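Local coordinates for vacuolar protein sorting-associated protein IST1 (Saccharomyces cerevisiae, PDB 3GGY) that acts late in multivesicular body cargo sorting, regulating recruitment of the ATPase VPS4 to the ESCRT-III complex, at residues 107-110 against 111-115; 136-139 against 140-143; 149-152 against 153-157. All coordinates share one frame; numbering follows the deposited sequence.

Interaction 1: 107-110 against 111-115; sequences EAIR and SLIYA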
loop_
_atom_site.group_PDB
_atom_site.type_symbol
_atom_site.label_atom_id
_atom_site.label_comp_id
_atom_site.label_asym_id
_atom_site.label_seq_id
_atom_site.Cartn_x
_atom_site.Cartn_y
_atom_site.Cartn_z
ATOM N N GLU A 107 14.748 5.386 -1.034
ATOM C CA GLU A 107 13.327 5.409 -1.333
ATOM C C GLU A 107 12.584 4.210 -0.746
ATOM O O GLU A 107 11.510 4.357 -0.164
ATOM C CB GLU A 107 13.162 5.428 -2.850
ATOM C CG GLU A 107 11.746 5.500 -3.344
ATOM C CD GLU A 107 11.691 5.484 -4.854
ATOM O OE1 GLU A 107 12.408 6.297 -5.481
ATOM O OE2 GLU A 107 10.933 4.668 -5.412
ATOM N N ALA A 108 13.159 3.023 -0.907
ATOM C CA ALA A 108 12.532 1.805 -0.413
ATOM C C ALA A 108 12.353 1.755 1.105
ATOM O O ALA A 108 11.262 1.458 1.591
ATOM C CB ALA A 108 13.326 0.588 -0.881
ATOM N N ILE A 109 13.414 2.042 1.852
ATOM C CA ILE A 109 13.334 1.989 3.307
ATOM C C ILE A 109 12.422 3.080 3.867
ATOM O O ILE A 109 11.653 2.836 4.797
ATOM C CB ILE A 109 14.734 2.101 3.950
ATOM C CG1 ILE A 109 14.643 1.798 5.445
ATOM C CG2 ILE A 109 15.314 3.484 3.707
ATOM C CD1 ILE A 109 14.232 0.358 5.750
ATOM N N ARG A 110 12.495 4.282 3.299
ATOM C CA ARG A 110 11.645 5.372 3.763
ATOM C C ARG A 110 10.171 5.057 3.524
ATOM O O ARG A 110 9.334 5.311 4.384
ATOM C CB ARG A 110 12.014 6.675 3.054
ATOM C CG ARG A 110 13.340 7.255 3.516
ATOM C CD ARG A 110 13.713 8.483 2.709
ATOM N NE ARG A 110 15.002 9.000 3.154
ATOM C CZ ARG A 110 15.166 9.805 4.196
ATOM N NH1 ARG A 110 14.119 10.209 4.901
ATOM N NH2 ARG A 110 16.389 10.172 4.561
ATOM N N SER A 111 9.857 4.491 2.360
ATOM C CA SER A 111 8.474 4.166 2.046
ATOM C C SER A 111 7.896 3.107 2.976
ATOM O O SER A 111 6.740 3.197 3.389
ATOM C CB SER A 111 8.354 3.702 0.589
ATOM O OG SER A 111 8.686 4.763 -0.303
ATOM N N LEU A 112 8.696 2.101 3.307
ATOM C CA LEU A 112 8.231 1.034 4.187
ATOM C C LEU A 112 7.986 1.537 5.602
ATOM O O LEU A 112 7.017 1.148 6.250
ATOM C CB LEU A 112 9.245 -0.107 4.183
ATOM C CG LEU A 112 9.224 -0.881 2.863
ATOM C CD1 LEU A 112 10.456 -1.776 2.765
ATOM C CD2 LEU A 112 7.949 -1.709 2.773
ATOM N N ILE A 113 8.854 2.419 6.079
ATOM C CA ILE A 113 8.683 2.968 7.417
ATOM C C ILE A 113 7.453 3.877 7.454
ATOM O O ILE A 113 6.663 3.834 8.400
ATOM C CB ILE A 113 9.947 3.743 7.843
ATOM C CG1 ILE A 113 11.079 2.738 8.083
ATOM C CG2 ILE A 113 9.678 4.566 9.101
ATOM C CD1 ILE A 113 12.436 3.375 8.347
ATOM N N TYR A 114 7.286 4.692 6.415
ATOM C CA TYR A 114 6.141 5.586 6.328
ATOM C C TYR A 114 4.837 4.801 6.283
ATOM O O TYR A 114 3.815 5.239 6.816
ATOM C CB TYR A 114 6.235 6.452 5.064
ATOM C CG TYR A 114 5.106 7.444 4.953
ATOM C CD1 TYR A 114 5.122 8.624 5.690
ATOM C CD2 TYR A 114 3.986 7.175 4.169
ATOM C CE1 TYR A 114 4.050 9.511 5.658
ATOM C CE2 TYR A 114 2.908 8.060 4.128
ATOM C CZ TYR A 114 2.948 9.224 4.877
ATOM O OH TYR A 114 1.887 10.099 4.851
ATOM N N ALA A 115 4.886 3.631 5.656
ATOM C CA ALA A 115 3.702 2.792 5.497
ATOM C C ALA A 115 3.190 2.091 6.747
ATOM O O ALA A 115 2.032 1.675 6.780
ATOM C CB ALA A 115 3.957 1.757 4.409
#

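Interaction 2: 136-139 against 140-143; sequences INVE and FVNG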
loop_
_atom_site.group_PDB
_atom_site.type_symbol
_atom_site.label_atom_id
_atom_site.label_comp_id
_atom_site.label_asym_id
_atom_site.label_seq_id
_atom_site.Cartn_x
_atom_site.Cartn_y
_atom_site.Cartn_z
ATOM N N ILE A 136 20.721 3.543 11.841
ATOM C CA ILE A 136 21.022 4.930 11.513
ATOM C C ILE A 136 20.759 5.721 12.796
ATOM O O ILE A 136 21.646 5.830 13.640
ATOM C CB ILE A 136 20.146 5.422 10.340
ATOM C CG1 ILE A 136 20.411 4.543 9.109
ATOM C CG2 ILE A 136 20.476 6.875 10.004
ATOM C CD1 ILE A 136 19.663 4.974 7.859
ATOM N N ASN A 137 19.555 6.255 12.964
ATOM C CA ASN A 137 19.229 6.980 14.189
ATOM C C ASN A 137 17.744 7.310 14.283
ATOM O O ASN A 137 16.999 7.165 13.310
ATOM C CB ASN A 137 20.069 8.254 14.306
ATOM C CG ASN A 137 19.954 9.135 13.089
ATOM O OD1 ASN A 137 18.883 9.659 12.794
ATOM N ND2 ASN A 137 21.055 9.298 12.367
ATOM N N VAL A 138 17.311 7.735 15.464
ATOM C CA VAL A 138 15.907 8.062 15.678
ATOM C C VAL A 138 15.474 9.255 14.834
ATOM O O VAL A 138 14.324 9.321 14.384
ATOM C CB VAL A 138 15.622 8.361 17.168
ATOM C CG1 VAL A 138 14.203 8.857 17.332
ATOM C CG2 VAL A 138 15.835 7.102 18.004
ATOM N N GLU A 139 16.391 10.195 14.623
ATOM C CA GLU A 139 16.093 11.376 13.821
ATOM C C GLU A 139 15.631 10.965 12.428
ATOM O O GLU A 139 14.687 11.537 11.883
ATOM C CB GLU A 139 17.333 12.264 13.694
ATOM C CG GLU A 139 17.736 12.997 14.967
ATOM C CD GLU A 139 17.873 12.085 16.178
ATOM O OE1 GLU A 139 18.695 11.138 16.143
ATOM O OE2 GLU A 139 17.155 12.328 17.174
ATOM N N PHE A 140 16.312 9.979 11.856
ATOM C CA PHE A 140 15.978 9.489 10.525
ATOM C C PHE A 140 14.539 8.986 10.467
ATOM O O PHE A 140 13.756 9.420 9.621
ATOM C CB PHE A 140 16.947 8.369 10.130
ATOM C CG PHE A 140 16.468 7.528 8.983
ATOM C CD1 PHE A 140 16.260 8.089 7.730
ATOM C CD2 PHE A 140 16.207 6.171 9.166
ATOM C CE1 PHE A 140 15.786 7.316 6.667
ATOM C CE2 PHE A 140 15.735 5.390 8.111
ATOM C CZ PHE A 140 15.527 5.961 6.864
ATOM N N VAL A 141 14.183 8.078 11.370
ATOM C CA VAL A 141 12.828 7.538 11.366
ATOM C C VAL A 141 11.752 8.581 11.669
ATOM O O VAL A 141 10.673 8.538 11.087
ATOM C CB VAL A 141 12.701 6.327 12.323
ATOM C CG1 VAL A 141 13.623 5.216 11.863
ATOM C CG2 VAL A 141 13.040 6.720 13.736
ATOM N N ASN A 142 12.035 9.528 12.562
ATOM C CA ASN A 142 11.049 10.558 12.864
ATOM C C ASN A 142 10.859 11.485 11.668
ATOM O O ASN A 142 9.757 11.985 11.422
ATOM C CB ASN A 142 11.469 11.371 14.094
ATOM C CG ASN A 142 11.384 10.568 15.376
ATOM O OD1 ASN A 142 10.645 9.591 15.457
ATOM N ND2 ASN A 142 12.129 10.989 16.392
ATOM N N GLY A 143 11.936 11.710 10.920
ATOM C CA GLY A 143 11.845 12.562 9.748
ATOM C C GLY A 143 10.897 11.945 8.737
ATOM O O GLY A 143 10.133 12.644 8.068
#

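Interaction 3: 149-152 against 153-157; sequences IDVP and EKIIK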
loop_
_atom_site.group_PDB
_atom_site.type_symbol
_atom_site.label_atom_id
_atom_site.label_comp_id
_atom_site.label_asym_id
_atom_site.label_seq_id
_atom_site.Cartn_x
_atom_site.Cartn_y
_atom_site.Cartn_z
ATOM N N ILE A 149 9.911 12.881 4.934
ATOM C CA ILE A 149 11.104 13.284 4.194
ATOM C C ILE A 149 11.521 12.202 3.197
ATOM O O ILE A 149 11.726 11.040 3.563
ATOM C CB ILE A 149 12.278 13.570 5.147
ATOM C CG1 ILE A 149 11.913 14.735 6.074
ATOM C CG2 ILE A 149 13.542 13.886 4.353
ATOM C CD1 ILE A 149 11.497 15.998 5.343
ATOM N N ASP A 150 11.629 12.611 1.938
ATOM C CA ASP A 150 12.020 11.732 0.841
ATOM C C ASP A 150 11.094 10.545 0.578
ATOM O O ASP A 150 11.497 9.570 -0.062
ATOM C CB ASP A 150 13.457 11.246 1.035
ATOM C CG ASP A 150 14.482 12.300 0.658
ATOM O OD1 ASP A 150 14.066 13.425 0.310
ATOM O OD2 ASP A 150 15.698 12.001 0.713
ATOM N N VAL A 151 9.860 10.621 1.065
ATOM C CA VAL A 151 8.889 9.560 0.802
ATOM C C VAL A 151 8.234 9.926 -0.537
ATOM O O VAL A 151 7.729 11.040 -0.708
ATOM C CB VAL A 151 7.798 9.484 1.897
ATOM C CG1 VAL A 151 6.751 8.421 1.522
ATOM C CG2 VAL A 151 8.427 9.125 3.235
ATOM N N PRO A 152 8.240 8.994 -1.504
ATOM C CA PRO A 152 7.657 9.203 -2.834
ATOM C C PRO A 152 6.222 9.707 -2.784
ATOM O O PRO A 152 5.414 9.246 -1.978
ATOM C CB PRO A 152 7.748 7.819 -3.475
ATOM C CG PRO A 152 8.933 7.220 -2.823
ATOM C CD PRO A 152 8.775 7.630 -1.379
ATOM N N GLU A 153 5.909 10.654 -3.657
ATOM C CA GLU A 153 4.569 11.207 -3.714
ATOM C C GLU A 153 3.537 10.096 -3.926
ATOM O O GLU A 153 2.456 10.136 -3.345
ATOM C CB GLU A 153 4.477 12.228 -4.849
ATOM C CG GLU A 153 3.239 13.095 -4.790
ATOM C CD GLU A 153 3.184 13.924 -3.526
ATOM O OE1 GLU A 153 4.171 14.634 -3.242
ATOM O OE2 GLU A 153 2.156 13.869 -2.816
ATOM N N LYS A 154 3.881 9.103 -4.742
ATOM C CA LYS A 154 2.969 7.992 -5.029
ATOM C C LYS A 154 2.574 7.259 -3.748
ATOM O O LYS A 154 1.412 6.896 -3.560
ATOM C CB LYS A 154 3.605 7.008 -6.021
ATOM C CG LYS A 154 4.828 6.263 -5.505
ATOM C CD LYS A 154 5.268 5.192 -6.501
ATOM C CE LYS A 154 6.449 4.377 -5.981
ATOM N NZ LYS A 154 6.872 3.343 -6.980
ATOM N N ILE A 155 3.545 7.050 -2.864
ATOM C CA ILE A 155 3.289 6.371 -1.596
ATOM C C ILE A 155 2.419 7.244 -0.682
ATOM O O ILE A 155 1.487 6.764 -0.044
ATOM C CB ILE A 155 4.616 6.032 -0.874
ATOM C CG1 ILE A 155 5.384 4.962 -1.661
ATOM C CG2 ILE A 155 4.338 5.568 0.551
ATOM C CD1 ILE A 155 4.692 3.601 -1.716
ATOM N N ILE A 156 2.718 8.534 -0.623
ATOM C CA ILE A 156 1.929 9.418 0.223
ATOM C C ILE A 156 0.466 9.440 -0.242
ATOM O O ILE A 156 -0.455 9.447 0.570
ATOM C CB ILE A 156 2.502 10.845 0.199
ATOM C CG1 ILE A 156 3.891 10.845 0.843
ATOM C CG2 ILE A 156 1.565 11.798 0.932
ATOM C CD1 ILE A 156 4.632 12.152 0.720
ATOM N N LYS A 157 0.269 9.419 -1.555
ATOM C CA LYS A 157 -1.068 9.455 -2.139
ATOM C C LYS A 157 -1.860 8.168 -1.953
ATOM O O LYS A 157 -3.074 8.202 -1.781
ATOM C CB LYS A 157 -0.973 9.778 -3.633
ATOM C CG LYS A 157 -0.340 11.131 -3.932
ATOM C CD LYS A 157 -1.145 12.273 -3.326
ATOM C CE LYS A 157 -2.554 12.336 -3.903
ATOM N NZ LYS A 157 -3.355 13.434 -3.292
#

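Interaction 1: 107-110 against 111-115
E107 and S111, one turn apart on helix 105-115, meet in a local i to i+4 contact inside the N-terminal domain, a worked example of how a buried serine hydroxyl can be satisfied by its own helix. The carbonyl oxygen of E107 takes two bonds from the same residue: S111 N lies 3.0 Å from E107 O and S111 OG lies 2.9 Å from it. The two donors come from opposite faces of the carbonyl plane, each tilted from it by about 30°. Setting OG beside the backbone N, opposite the carbonyl carbon (chi1 -65°), turns the hydroxyl back along the helix to reach this oxygen. On another side of the same turns I109 and I113 run side by side and point the same way, with I109 CG1 4.0 Å from I113 CD1. Regular i to i+4 backbone bonds run through the same turns, among them Y114 N to R110 O at 2.9 Å. The polar ends of this stretch look outward from it: R110 forms a salt bridge with E93, and the E107 carboxylate is hydrogen-bonded to Y76. The helix is thus packed on several sides. A108 and L112 touch helix 50-82, I109 and I113 meet M132 of helix 125-135, and R110, I113 and Y114 lie against helix 138-147.

Interaction 2: 136-139 against 140-143
I136 and F140 cross obliquely, the isoleucine reaching over one face of the ring. Its CD1 stands 4.1 Å from the ring centroid of F140, only 19° off the ring normal and displaced toward the rim, a CH-pi contact. The other branch does separate work, for I136 CG2 packs against F140 CB at 3.8 Å, so the aromatic side chain is met at its root as well as on its face. N137 approaches differently. Its amide plane stands 85° from the ring plane, and the group that matters is the oxygen, since N137 OD1 lies 2.8 Å from F140 N and accepts from it almost in line with its own C=O. The first torsion places CG between the backbone N and the carbonyl carbon (chi1 54°), which brings OD1 to the F140 amide. N137 O adds a weak second bond to F140 N, at 3.2 Å. With an alanine here in place of N137, the F140 amide would probably be left with that weak bond to the carbonyl, and the first turn is likely to be less firmly capped. Beyond the cap, N142 N binds V138 O at 2.9 Å, and the regular helix is under way. Outside the two segments the F140 side chain also touches I109, M132 and L96, and R110 and E93. The N137 bond, flanked by the I136 packing, makes this an asparagine N-cap, in which the side chain of the residue before helix 138-147 receives the N-H of the third helical residue.

Interaction 3: 149-152 against 153-157
V151 and I156 meet across the start of helix 153-159, and their contact is the compact half of this local arrangement. V151 CG1, opposite its backbone N (chi1 176°), is the branch that does the touching. V151 CG1 lies 3.8 Å from I156 CG1 and 3.9 Å from I155 CG2, so one methyl meets two successive isoleucines; the V151 side chain as a whole stands at about a right angle to I155 and at a slant to I156. The end of I156 reaches toward the loop, bringing its CD1 to 3.6 Å from V151 O. The backbone closes the same side: I156 N donates to P152 O at 3.1 Å in a straight bond, while I155 N makes a weak, strongly bent one to the same oxygen. The proline ring adds its own contacts, P152 CB lying 3.9 Å from K154 CG and 4.1 Å from I155 CG1. P152 itself is wedged against helix 105-115 through E107 and S111 and against Y76 of helix 50-82, while I155 reaches L69.

The other side is looser. Of the K154 side chain CG alone comes close to P152, and the extended chain runs on past the ring, lying against I72 and Y76 of helix 50-82. E153 is exposed too, offering little more than its CB to the residue before it. Just upstream, D150 is tied to N106 by a hydrogen bond.

As a proline at the N-cap, P152 has no side-chain acceptor with which to receive the first free amides. What marks this helix start is instead apolar: V151, just before the cap, packs on I156, the fourth helical residue, which is the pairing of a hydrophobic staple.

The three contacts illustrate how a short helix of this ESCRT-III-like domain is held according to its position. Interaction 1 is the buried one, spanning most of helix 105-115; interactions 2 and 3 are partly buried helix starts with exposed residues at their margins. Both starts lean on 105-115: F140 packs on I109, R110 and I113, whereas P152 rests on E107 and S111, and R110 also reaches the I149 carbonyl weakly. The two starts, with centres about 17 Å apart, touch through a probable backbone bond from I149 to G143. Their chemistry diverges: the first start adds a polar side-chain cap to apolar packing, whereas the second has a hydrophobic staple and only backbone hydrogen bonds between its segments.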